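Local coordinates for methyltransferase (PDB 2B78), which probably transfers methyl groups from S-adenosylmethionine, perhaps to RNA, although its substrate has not been established, at residues H283-I288 against I320-G325. Residues are numbered along the deposited sequence; the frame is centred on the assembly and turned at random.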
ATOM      1  N   HIS A 283      23.455  -0.368  24.614  1.00 15.97           N
ATOM      2  CA  HIS A 283      22.830   0.856  25.115  1.00 16.70           C
ATOM      3  C   HIS A 283      22.501   1.857  24.022  1.00 15.57           C
ATOM      4  O   HIS A 283      22.677   3.067  24.201  1.00 15.99           O
ATOM      5  CB  HIS A 283      23.738   1.520  26.154  1.00 19.00           C
ATOM      6  CG  HIS A 283      23.898   0.720  27.411  1.00 20.56           C
ATOM      7  ND1 HIS A 283      24.866   0.997  28.353  1.00 20.02           N
ATOM      8  CD2 HIS A 283      23.206  -0.344  27.883  1.00 21.39           C
ATOM      9  CE1 HIS A 283      24.765   0.134  29.350  1.00 21.59           C
ATOM     10  NE2 HIS A 283      23.765  -0.690  29.090  1.00 21.10           N
ATOM     11  N   LEU A 284      22.009   1.359  22.896  1.00 14.70           N
ATOM     12  CA  LEU A 284      21.658   2.224  21.782  1.00 14.85           C
ATOM     13  C   LEU A 284      20.225   2.745  21.915  1.00 15.42           C
ATOM     14  O   LEU A 284      19.282   1.957  21.976  1.00 16.22           O
ATOM     15  CB  LEU A 284      21.807   1.460  20.467  1.00 12.87           C
ATOM     16  CG  LEU A 284      23.168   0.829  20.188  1.00 12.86           C
ATOM     17  CD1 LEU A 284      23.123   0.074  18.859  1.00 11.93           C
ATOM     18  CD2 LEU A 284      24.235   1.914  20.175  1.00 10.78           C
ATOM     19  N   THR A 285      20.067   4.068  21.964  1.00 15.64           N
ATOM     20  CA  THR A 285      18.740   4.680  22.056  1.00 14.92           C
ATOM     21  C   THR A 285      18.531   5.681  20.934  1.00 15.51           C
ATOM     22  O   THR A 285      19.476   6.318  20.454  1.00 15.75           O
ATOM     23  CB  THR A 285      18.502   5.396  23.411  1.00 13.48           C
ATOM     24  OG1 THR A 285      19.541   6.348  23.649  1.00 12.97           O
ATOM     25  CG2 THR A 285      18.462   4.379  24.546  1.00 16.25           C
ATOM     26  N   TYR A 286      17.280   5.828  20.524  1.00 16.15           N
ATOM     27  CA  TYR A 286      16.934   6.721  19.432  1.00 15.44           C
ATOM     28  C   TYR A 286      15.777   7.645  19.813  1.00 16.04           C
ATOM     29  O   TYR A 286      14.906   7.263  20.602  1.00 16.17           O
ATOM     30  CB  TYR A 286      16.538   5.877  18.228  1.00 15.76           C
ATOM     31  CG  TYR A 286      17.641   4.983  17.715  1.00 14.74           C
ATOM     32  CD1 TYR A 286      18.470   5.403  16.685  1.00 14.70           C
ATOM     33  CD2 TYR A 286      17.855   3.711  18.263  1.00 14.80           C
ATOM     34  CE1 TYR A 286      19.486   4.588  16.197  1.00 15.49           C
ATOM     35  CE2 TYR A 286      18.876   2.886  17.784  1.00 15.11           C
ATOM     36  CZ  TYR A 286      19.683   3.333  16.752  1.00 15.23           C
ATOM     37  OH  TYR A 286      20.686   2.537  16.256  1.00 18.81           O
ATOM     38  N   ASP A 287      15.772   8.850  19.243  1.00 15.36           N
ATOM     39  CA  ASP A 287      14.727   9.839  19.506  1.00 15.02           C
ATOM     40  C   ASP A 287      13.411   9.482  18.833  1.00 14.60           C
ATOM     41  O   ASP A 287      12.328   9.790  19.341  1.00 15.94           O
ATOM     42  CB  ASP A 287      15.157  11.222  19.005  1.00 13.71           C
ATOM     43  CG  ASP A 287      16.393  11.735  19.708  1.00 14.49           C
ATOM     44  OD1 ASP A 287      16.500  11.521  20.931  1.00 12.28           O
ATOM     45  OD2 ASP A 287      17.247  12.358  19.042  1.00 12.21           O
ATOM     46  N   ILE A 288      13.520   8.843  17.674  1.00 13.36           N
ATOM     47  CA  ILE A 288      12.364   8.465  16.883  1.00 11.17           C
ATOM     48  C   ILE A 288      12.554   7.054  16.343  1.00 10.88           C
ATOM     49  O   ILE A 288      13.598   6.746  15.779  1.00  9.98           O
ATOM     50  CB  ILE A 288      12.207   9.439  15.691  1.00 12.06           C
ATOM     51  CG1 ILE A 288      12.070  10.873  16.211  1.00 12.34           C
ATOM     52  CG2 ILE A 288      11.001   9.052  14.838  1.00 10.70           C
ATOM     53  CD1 ILE A 288      12.108  11.932  15.102  1.00 13.01           C
ATOM     54  N   ILE A 320      14.337   1.094  23.914  1.00 16.88           N
ATOM     55  CA  ILE A 320      15.480   1.793  23.337  1.00 17.04           C
ATOM     56  C   ILE A 320      15.091   3.164  22.771  1.00 18.31           C
ATOM     57  O   ILE A 320      15.782   3.706  21.911  1.00 18.57           O
ATOM     58  CB  ILE A 320      16.170   0.949  22.232  1.00 17.47           C
ATOM     59  CG1 ILE A 320      15.173   0.596  21.124  1.00 17.39           C
ATOM     60  CG2 ILE A 320      16.760  -0.324  22.842  1.00 17.59           C
ATOM     61  CD1 ILE A 320      15.801  -0.141  19.931  1.00 14.43           C
ATOM     62  N   LEU A 321      13.997   3.734  23.274  1.00 18.67           N
ATOM     63  CA  LEU A 321      13.532   5.048  22.822  1.00 18.97           C
ATOM     64  C   LEU A 321      13.931   6.136  23.816  1.00 19.11           C
ATOM     65  O   LEU A 321      13.717   5.994  25.022  1.00 19.35           O
ATOM     66  CB  LEU A 321      12.008   5.046  22.676  1.00 19.30           C
ATOM     67  CG  LEU A 321      11.375   6.277  22.037  1.00 17.96           C
ATOM     68  CD1 LEU A 321      11.635   6.240  20.534  1.00 17.48           C
ATOM     69  CD2 LEU A 321       9.870   6.278  22.314  1.00 18.63           C
ATOM     70  N   SER A 322      14.493   7.230  23.312  1.00 20.10           N
ATOM     71  CA  SER A 322      14.925   8.337  24.165  1.00 21.12           C
ATOM     72  C   SER A 322      13.776   8.953  24.948  1.00 22.29           C
ATOM     73  O   SER A 322      12.602   8.734  24.642  1.00 23.03           O
ATOM     74  CB  SER A 322      15.567   9.437  23.320  1.00 21.14           C
ATOM     75  OG  SER A 322      16.625   8.932  22.531  1.00 24.09           O
ATOM     76  N   GLU A 323      14.126   9.733  25.963  1.00 22.80           N
ATOM     77  CA  GLU A 323      13.125  10.424  26.763  1.00 24.30           C
ATOM     78  C   GLU A 323      12.446  11.403  25.801  1.00 22.82           C
ATOM     79  O   GLU A 323      13.104  11.975  24.935  1.00 21.10           O
ATOM     80  CB  GLU A 323      13.813  11.172  27.909  1.00 26.55           C
ATOM     81  CG  GLU A 323      12.875  11.898  28.848  1.00 30.70           C
ATOM     82  CD  GLU A 323      13.602  12.501  30.045  1.00 33.16           C
ATOM     83  OE1 GLU A 323      12.991  13.331  30.752  1.00 34.07           O
ATOM     84  OE2 GLU A 323      14.778  12.144  30.281  1.00 33.10           O
ATOM     85  N   ASN A 324      11.132  11.563  25.929  1.00 21.43           N
ATOM     86  CA  ASN A 324      10.372  12.465  25.063  1.00 21.63           C
ATOM     87  C   ASN A 324      10.456  12.078  23.586  1.00 21.99           C
ATOM     88  O   ASN A 324      10.287  12.923  22.703  1.00 22.34           O
ATOM     89  CB  ASN A 324      10.856  13.910  25.233  1.00 20.90           C
ATOM     90  CG  ASN A 324      10.566  14.462  26.612  1.00 20.50           C
ATOM     91  OD1 ASN A 324       9.454  14.324  27.124  1.00 21.26           O
ATOM     92  ND2 ASN A 324      11.559  15.099  27.217  1.00 19.36           N
ATOM     93  N   GLY A 325      10.703  10.800  23.323  1.00 20.33           N
ATOM     94  CA  GLY A 325      10.812  10.334  21.951  1.00 19.16           C
ATOM     95  C   GLY A 325       9.484  10.079  21.261  1.00 18.07           C
ATOM     96  O   GLY A 325       8.414  10.205  21.864  1.00 18.81           O
TER
HETATM   97  O   HOH W   1      11.942  12.614  19.652  1.00 30.86           O
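Tyr286 is clamped to Ile320 and Ser322 through its backbone, as parallel strands pair. Tyr286 N donates to Ile320 O at 2.9 Å, and Tyr286 O accepts from Ser322 N at 2.7 Å. The second bond is almost straight at the hydrogen (175°), although the donor sits well above the carbonyl plane. Two CA-H...O contacts back these up, from Thr285 CA to Ile320 O and from Leu321 CA to Tyr286 O. The Tyr286 hydroxyl is hydrogen-bonded to Tyr275 OH in helix 272-281.

Beside this pair, Ser322 OG lies 3.0 Å from Asp287 OD1, a hydrogen bond whose proton could also serve another acceptor. Asp287 CG lies anti to the carbonyl carbon, beside the backbone N (chi1 -62°); OD1 is the oxygen that meets the serine, while OD2 accepts from Thr215 N. Water 1 donates to Asp287 O at 2.9 Å and weakly to Asn324 O in the type II turn Ser322-Gly325. Ile320 rests its CB 3.3 Å from Leu284 O.

Here helix 306-319 returns to the Rossmann-like methyltransferase sheet, next to strand 286-291. Main-chain bonds set the alignment, and a carboxylate taking Thr215 N and probably the Ser322 hydroxyl would link the turn to strand 215-219.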